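Local coordinates for hypothetical protein PH1109 (Pyrococcus horikoshii, PDB 2D59) that is of unknown function but belongs to the CoA-binding domain family, whose members share a Rossmann-like fold of parallel strands and helices, at residues I18-Y22 against K103-F107; V52-N56 against I74-I78. One frame throughout, in Å; residues are numbered along the deposited sequence.

Contact 1 of 2, residues I18-Y22 against K103-F107; sequences ILTRY and KVVWF
The last turn of helix 12-21 packs across strand 104-107. Ile-18 to Arg-21 are helical. Tyr-22 is the first residue to leave helical angles, at phi/psi -105/114, yet Tyr-22 N still hydrogen-bonds to Ile-18 O at 3.2 Å. Val-104 to Phe-107 are extended. Backbones stay well apart: CA atoms are nearest for Ile-18 and Val-104, at 8.2 Å, and for Tyr-22 and Lys-103, at 8.5 Å. Side chains fill the gap.

Alternation along the strand turns Val-104 (t) and Trp-106 (t, chi2 -57°) to the helix. Ile-18 is mm and points at the strand; its CD1 lies 3.8 Å from Val-104 CG2. That methyl also receives Tyr-22, whose CE2 is 3.8 Å from Val-104 CG2. Ile-18 CG2 meets the edge of the indole, 4.4 Å from Trp-106 CZ3. Leu-19 (mt) starts sideways, but its CD2 reaches to 4.1 Å from Trp-106 CZ3. Tyr-22 is m with chi2 -60°. Lys-103 CB makes an off-centre CH-pi contact with the Tyr-22 ring, 4.2 Å from the centroid of that ring and 30° off its normal. The rest of Lys-103 (mmtt) leads away from the helix.

Trp-106 NE1 hydrogen-bonds to Arg-131 O, and both Leu-19 and Trp-106 also touch Met-133 of helix 133-141. The strand is joined by backbone hydrogen bonds to strands 80-83 and 126-129. A helix packed by apolar side chains on one face of a parallel sheet is characteristic of a Rossmann-like alpha/beta fold.

Contact 2 of 2, residues V52-N56 against I74-I78; sequences VYPVN and IPDKI
In this Rossmann-like fold, edge strand 51-55 of the parallel sheet is covered on one face by the irregular loop 74-78, which leads towards strand 80-83. Val-52 to Val-55 are extended, which puts Tyr-53 and Val-55 on the same side, the one facing the loop. Val-52 and Pro-54 point away and touch Met-42 of helix 37-47. The closest CA pair is Tyr-53 and Ile-74, at 7.3 Å.

Ile-74 (mt) is the main bump. Its CD1 enters the hollow between the two strand side chains, 3.7 Å from Tyr-53 CB and 3.7 Å from Val-55 CG2. Val-55 is t. Tyr-53 is m with chi2 -82°, and its long ring reaches out along the loop. Ile-78 (mm) sets out sideways, yet its CD1 closes on the ring, 3.5 Å from Tyr-53 CD2. The ring therefore fits against Ile-74 and Ile-78, both of which also touch Ala-26 of the adjoining strand 24-28.

Lys-100 NZ hydrogen-bonds to Ile-74 O and Asp-76 O, tying the loop to helix 87-100. The phenol is polar at its tip, and its stronger partner is Lys-24 NZ. Asp-76 (m) adds a second one: Tyr-53 OH donates a weak hydrogen bond to Asp-76 OD1, 2.9 Å away.

How the contacts relate
Both contacts are mostly buried and rest on the same parallel sheet, but on opposite faces. Contact 1 uses strand 104-107, inside the sheet, and covers it with a helix. Contact 2 uses strand 51-55, at one edge, and covers it with a loop. Their centres lie 14 Å apart; the nearest atoms are about 4 Å apart without touching. Contact 1 is nearer the middle of the chain, and its cross-segment chemistry is apolar, with one CH-pi contact. Contact 2 adds a weak polar link. Along the sequence, contact 2 is nested within the loop that contact 1 closes.

Contact 1 of 2, residues I18-Y22 against K103-F107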
ATOM      1  N   ILE A  18       9.440   8.077  -3.006  1.00 21.02           N
ATOM      2  CA  ILE A  18       8.655   7.274  -2.076  1.00 22.34           C
ATOM      3  C   ILE A  18       9.013   5.800  -2.210  1.00 22.38           C
ATOM      4  O   ILE A  18       9.154   5.089  -1.213  1.00 21.11           O
ATOM      5  CB  ILE A  18       7.143   7.441  -2.341  1.00 19.68           C
ATOM      6  CG1 ILE A  18       6.704   8.843  -1.920  1.00 27.03           C
ATOM      7  CG2 ILE A  18       6.349   6.412  -1.569  1.00 19.02           C
ATOM      8  CD1 ILE A  18       6.933   9.133  -0.446  1.00 36.35           C
ATOM      9  N   LEU A  19       9.143   5.341  -3.451  1.00 18.86           N
ATOM     10  CA  LEU A  19       9.474   3.948  -3.731  1.00 16.73           C
ATOM     11  C   LEU A  19      10.915   3.627  -3.357  1.00 21.17           C
ATOM     12  O   LEU A  19      11.278   2.471  -3.148  1.00 18.99           O
ATOM     13  CB  LEU A  19       9.263   3.651  -5.223  1.00 17.18           C
ATOM     14  CG  LEU A  19       7.828   3.657  -5.751  1.00 18.88           C
ATOM     15  CD1 LEU A  19       7.840   3.554  -7.272  1.00 19.38           C
ATOM     16  CD2 LEU A  19       7.059   2.490  -5.151  1.00 18.39           C
ATOM     17  N   THR A  20      11.741   4.660  -3.267  1.00 18.64           N
ATOM     18  CA  THR A  20      13.142   4.464  -2.945  1.00 20.96           C
ATOM     19  C   THR A  20      13.427   4.516  -1.449  1.00 23.94           C
ATOM     20  O   THR A  20      14.164   3.684  -0.922  1.00 23.59           O
ATOM     21  CB  THR A  20      14.011   5.517  -3.660  1.00 23.39           C
ATOM     22  OG1 THR A  20      13.833   5.395  -5.078  1.00 24.64           O
ATOM     23  CG2 THR A  20      15.478   5.320  -3.324  1.00 23.76           C
ATOM     24  N   ARG A  21      12.827   5.481  -0.764  1.00 24.30           N
ATOM     25  CA  ARG A  21      13.060   5.643   0.666  1.00 24.96           C
ATOM     26  C   ARG A  21      12.273   4.727   1.595  1.00 26.40           C
ATOM     27  O   ARG A  21      12.763   4.358   2.660  1.00 26.64           O
ATOM     28  CB  ARG A  21      12.822   7.099   1.058  1.00 35.12           C
ATOM     29  CG  ARG A  21      13.750   8.072   0.348  1.00 43.51           C
ATOM     30  CD  ARG A  21      15.217   7.752   0.625  1.00 52.15           C
ATOM     31  NE  ARG A  21      16.131   8.687  -0.029  1.00 54.47           N
ATOM     32  CZ  ARG A  21      16.242   8.836  -1.346  1.00 59.27           C
ATOM     33  NH1 ARG A  21      15.494   8.109  -2.165  1.00 62.54           N
ATOM     34  NH2 ARG A  21      17.105   9.710  -1.846  1.00 59.89           N
ATOM     35  N   TYR A  22      11.062   4.350   1.197  1.00 23.73           N
ATOM     36  CA  TYR A  22      10.239   3.486   2.036  1.00 22.00           C
ATOM     37  C   TYR A  22      10.177   2.055   1.508  1.00 26.06           C
ATOM     38  O   TYR A  22       9.627   1.794   0.437  1.00 25.25           O
ATOM     39  CB  TYR A  22       8.830   4.069   2.155  1.00 24.22           C
ATOM     40  CG  TYR A  22       8.812   5.479   2.702  1.00 30.55           C
ATOM     41  CD1 TYR A  22       9.325   5.763   3.969  1.00 31.29           C
ATOM     42  CD2 TYR A  22       8.293   6.534   1.951  1.00 26.64           C
ATOM     43  CE1 TYR A  22       9.323   7.063   4.475  1.00 33.35           C
ATOM     44  CE2 TYR A  22       8.286   7.837   2.447  1.00 34.56           C
ATOM     45  CZ  TYR A  22       8.803   8.094   3.707  1.00 36.05           C
ATOM     46  OH  TYR A  22       8.800   9.379   4.200  1.00 35.02           O
ATOM     47  N   LYS A 103       3.951   6.546   7.049  1.00 27.61           N
ATOM     48  CA  LYS A 103       4.370   7.790   6.413  1.00 26.91           C
ATOM     49  C   LYS A 103       3.593   8.053   5.130  1.00 26.54           C
ATOM     50  O   LYS A 103       3.436   9.202   4.713  1.00 24.51           O
ATOM     51  CB  LYS A 103       5.860   7.732   6.073  1.00 29.70           C
ATOM     52  CG  LYS A 103       6.787   7.565   7.264  1.00 30.84           C
ATOM     53  CD  LYS A 103       6.809   8.813   8.128  1.00 35.97           C
ATOM     54  CE  LYS A 103       7.834   8.683   9.243  1.00 39.00           C
ATOM     55  NZ  LYS A 103       7.879   9.897  10.103  1.00 45.92           N
ATOM     56  N   VAL A 104       3.108   6.981   4.511  1.00 22.44           N
ATOM     57  CA  VAL A 104       2.379   7.092   3.252  1.00 22.01           C
ATOM     58  C   VAL A 104       1.175   6.161   3.175  1.00 23.38           C
ATOM     59  O   VAL A 104       1.223   5.026   3.645  1.00 23.24           O
ATOM     60  CB  VAL A 104       3.310   6.745   2.058  1.00 21.52           C
ATOM     61  CG1 VAL A 104       2.539   6.805   0.745  1.00 20.82           C
ATOM     62  CG2 VAL A 104       4.495   7.696   2.025  1.00 25.55           C
ATOM     63  N   VAL A 105       0.089   6.664   2.598  1.00 23.63           N
ATOM     64  CA  VAL A 105      -1.106   5.861   2.384  1.00 21.58           C
ATOM     65  C   VAL A 105      -1.180   5.794   0.865  1.00 19.18           C
ATOM     66  O   VAL A 105      -1.212   6.823   0.191  1.00 19.66           O
ATOM     67  CB  VAL A 105      -2.381   6.532   2.933  1.00 23.66           C
ATOM     68  CG1 VAL A 105      -3.593   5.646   2.648  1.00 23.13           C
ATOM     69  CG2 VAL A 105      -2.243   6.756   4.428  1.00 31.71           C
ATOM     70  N   TRP A 106      -1.182   4.583   0.329  1.00 18.47           N
ATOM     71  CA  TRP A 106      -1.217   4.398  -1.110  1.00 17.00           C
ATOM     72  C   TRP A 106      -2.513   3.729  -1.554  1.00 16.21           C
ATOM     73  O   TRP A 106      -2.730   2.549  -1.287  1.00 18.68           O
ATOM     74  CB  TRP A 106      -0.011   3.554  -1.538  1.00 17.02           C
ATOM     75  CG  TRP A 106       0.194   3.462  -3.021  1.00 17.55           C
ATOM     76  CD1 TRP A 106      -0.707   3.018  -3.947  1.00 18.20           C
ATOM     77  CD2 TRP A 106       1.386   3.794  -3.748  1.00 15.10           C
ATOM     78  NE1 TRP A 106      -0.151   3.049  -5.202  1.00 16.78           N
ATOM     79  CE2 TRP A 106       1.133   3.518  -5.110  1.00 15.78           C
ATOM     80  CE3 TRP A 106       2.645   4.288  -3.380  1.00 15.93           C
ATOM     81  CZ2 TRP A 106       2.090   3.729  -6.110  1.00 17.28           C
ATOM     82  CZ3 TRP A 106       3.599   4.496  -4.375  1.00 18.03           C
ATOM     83  CH2 TRP A 106       3.314   4.215  -5.724  1.00 17.12           C
ATOM     84  N   PHE A 107      -3.370   4.495  -2.224  1.00 17.01           N
ATOM     85  CA  PHE A 107      -4.642   3.987  -2.728  1.00 17.71           C
ATOM     86  C   PHE A 107      -4.447   3.390  -4.118  1.00 20.48           C
ATOM     87  O   PHE A 107      -4.161   4.108  -5.077  1.00 18.10           O
ATOM     88  CB  PHE A 107      -5.669   5.122  -2.811  1.00 17.94           C
ATOM     89  CG  PHE A 107      -6.159   5.609  -1.471  1.00 16.72           C
ATOM     90  CD1 PHE A 107      -7.271   5.027  -0.865  1.00 18.20           C
ATOM     91  CD2 PHE A 107      -5.518   6.660  -0.826  1.00 19.37           C
ATOM     92  CE1 PHE A 107      -7.738   5.492   0.366  1.00 17.65           C
ATOM     93  CE2 PHE A 107      -5.979   7.133   0.406  1.00 19.49           C
ATOM     94  CZ  PHE A 107      -7.091   6.546   1.000  1.00 20.98           C
TER

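Contact 2 of 2, residues V52-N56 against I74-I78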
ATOM      1  N   VAL A  52       7.569  -6.730   2.759  1.00 17.80           N
ATOM      2  CA  VAL A  52       6.117  -6.692   2.663  1.00 18.93           C
ATOM      3  C   VAL A  52       5.414  -7.506   3.740  1.00 20.20           C
ATOM      4  O   VAL A  52       5.646  -8.707   3.881  1.00 19.44           O
ATOM      5  CB  VAL A  52       5.649  -7.195   1.275  1.00 17.90           C
ATOM      6  CG1 VAL A  52       4.157  -6.948   1.100  1.00 19.20           C
ATOM      7  CG2 VAL A  52       6.435  -6.488   0.173  1.00 20.20           C
ATOM      8  N   TYR A  53       4.553  -6.828   4.489  1.00 17.28           N
ATOM      9  CA  TYR A  53       3.778  -7.433   5.564  1.00 20.07           C
ATOM     10  C   TYR A  53       2.314  -7.403   5.141  1.00 19.69           C
ATOM     11  O   TYR A  53       1.643  -6.376   5.255  1.00 20.17           O
ATOM     12  CB  TYR A  53       4.003  -6.631   6.848  1.00 21.36           C
ATOM     13  CG  TYR A  53       5.469  -6.520   7.205  1.00 20.00           C
ATOM     14  CD1 TYR A  53       6.124  -7.550   7.881  1.00 22.59           C
ATOM     15  CD2 TYR A  53       6.221  -5.417   6.802  1.00 22.64           C
ATOM     16  CE1 TYR A  53       7.489  -7.485   8.138  1.00 24.42           C
ATOM     17  CE2 TYR A  53       7.586  -5.339   7.054  1.00 21.57           C
ATOM     18  CZ  TYR A  53       8.217  -6.375   7.721  1.00 25.65           C
ATOM     19  OH  TYR A  53       9.566  -6.301   7.964  1.00 26.21           O
ATOM     20  N   PRO A  54       1.802  -8.531   4.626  1.00 20.25           N
ATOM     21  CA  PRO A  54       0.407  -8.594   4.188  1.00 21.02           C
ATOM     22  C   PRO A  54      -0.609  -8.472   5.313  1.00 20.57           C
ATOM     23  O   PRO A  54      -0.377  -8.938   6.429  1.00 20.27           O
ATOM     24  CB  PRO A  54       0.331  -9.938   3.468  1.00 16.12           C
ATOM     25  CG  PRO A  54       1.326 -10.770   4.214  1.00 19.12           C
ATOM     26  CD  PRO A  54       2.484  -9.820   4.410  1.00 21.41           C
ATOM     27  N   VAL A  55      -1.731  -7.833   4.999  1.00 19.33           N
ATOM     28  CA  VAL A  55      -2.812  -7.638   5.955  1.00 22.00           C
ATOM     29  C   VAL A  55      -4.148  -8.069   5.359  1.00 24.57           C
ATOM     30  O   VAL A  55      -4.569  -7.565   4.320  1.00 23.28           O
ATOM     31  CB  VAL A  55      -2.942  -6.160   6.381  1.00 20.37           C
ATOM     32  CG1 VAL A  55      -4.162  -5.991   7.283  1.00 21.31           C
ATOM     33  CG2 VAL A  55      -1.682  -5.706   7.093  1.00 22.84           C
ATOM     34  N   ASN A  56      -4.804  -9.012   6.027  1.00 24.93           N
ATOM     35  CA  ASN A  56      -6.107  -9.511   5.604  1.00 26.46           C
ATOM     36  C   ASN A  56      -6.605 -10.505   6.648  1.00 29.73           C
ATOM     37  O   ASN A  56      -6.041 -11.585   6.803  1.00 25.73           O
ATOM     38  CB  ASN A  56      -6.023 -10.211   4.244  1.00 24.40           C
ATOM     39  CG  ASN A  56      -7.393 -10.431   3.621  1.00 29.91           C
ATOM     40  OD1 ASN A  56      -8.354 -10.781   4.310  1.00 30.64           O
ATOM     41  ND2 ASN A  56      -7.488 -10.233   2.311  1.00 26.47           N
ATOM     42  N   ILE A  74       1.030  -5.780  13.095  1.00 34.37           N
ATOM     43  CA  ILE A  74       2.365  -5.982  12.548  1.00 33.27           C
ATOM     44  C   ILE A  74       3.412  -5.502  13.548  1.00 37.40           C
ATOM     45  O   ILE A  74       3.385  -4.354  13.985  1.00 37.86           O
ATOM     46  CB  ILE A  74       2.537  -5.208  11.225  1.00 29.92           C
ATOM     47  CG1 ILE A  74       1.520  -5.719  10.207  1.00 25.61           C
ATOM     48  CG2 ILE A  74       3.954  -5.377  10.698  1.00 29.51           C
ATOM     49  CD1 ILE A  74       1.438  -4.885   8.940  1.00 27.53           C
ATOM     50  N   PRO A  75       4.348  -6.386  13.926  1.00 36.68           N
ATOM     51  CA  PRO A  75       5.415  -6.064  14.881  1.00 38.56           C
ATOM     52  C   PRO A  75       6.386  -4.993  14.383  1.00 39.10           C
ATOM     53  O   PRO A  75       6.721  -4.059  15.108  1.00 42.07           O
ATOM     54  CB  PRO A  75       6.123  -7.408  15.080  1.00 37.40           C
ATOM     55  CG  PRO A  75       5.067  -8.415  14.757  1.00 38.71           C
ATOM     56  CD  PRO A  75       4.395  -7.810  13.559  1.00 41.02           C
ATOM     57  N   ASP A  76       6.834  -5.141  13.141  1.00 37.44           N
ATOM     58  CA  ASP A  76       7.789  -4.212  12.545  1.00 35.53           C
ATOM     59  C   ASP A  76       7.185  -2.870  12.152  1.00 32.90           C
ATOM     60  O   ASP A  76       5.969  -2.743  12.006  1.00 29.93           O
ATOM     61  CB  ASP A  76       8.441  -4.862  11.325  1.00 41.95           C
ATOM     62  CG  ASP A  76       9.233  -6.103  11.690  1.00 43.95           C
ATOM     63  OD1 ASP A  76       9.758  -6.778  10.782  1.00 45.91           O
ATOM     64  OD2 ASP A  76       9.323  -6.407  12.899  1.00 56.86           O
ATOM     65  N   LYS A  77       8.045  -1.869  11.982  1.00 32.32           N
ATOM     66  CA  LYS A  77       7.586  -0.539  11.604  1.00 34.87           C
ATOM     67  C   LYS A  77       7.083  -0.567  10.168  1.00 33.55           C
ATOM     68  O   LYS A  77       7.637  -1.263   9.315  1.00 30.27           O
ATOM     69  CB  LYS A  77       8.714   0.494  11.735  1.00 41.05           C
ATOM     70  CG  LYS A  77       9.792   0.418  10.658  1.00 47.05           C
ATOM     71  CD  LYS A  77      10.789  -0.706  10.895  1.00 58.01           C
ATOM     72  CE  LYS A  77      11.693  -0.417  12.089  1.00 60.61           C
ATOM     73  NZ  LYS A  77      10.960  -0.455  13.384  1.00 65.82           N
ATOM     74  N   ILE A  78       6.022   0.186   9.913  1.00 31.92           N
ATOM     75  CA  ILE A  78       5.435   0.264   8.581  1.00 27.98           C
ATOM     76  C   ILE A  78       5.522   1.696   8.090  1.00 26.02           C
ATOM     77  O   ILE A  78       5.195   2.628   8.822  1.00 28.23           O
ATOM     78  CB  ILE A  78       3.961  -0.176   8.600  1.00 27.22           C
ATOM     79  CG1 ILE A  78       3.890  -1.669   8.914  1.00 26.49           C
ATOM     80  CG2 ILE A  78       3.301   0.102   7.261  1.00 26.83           C
ATOM     81  CD1 ILE A  78       4.637  -2.537   7.910  1.00 28.42           C
TER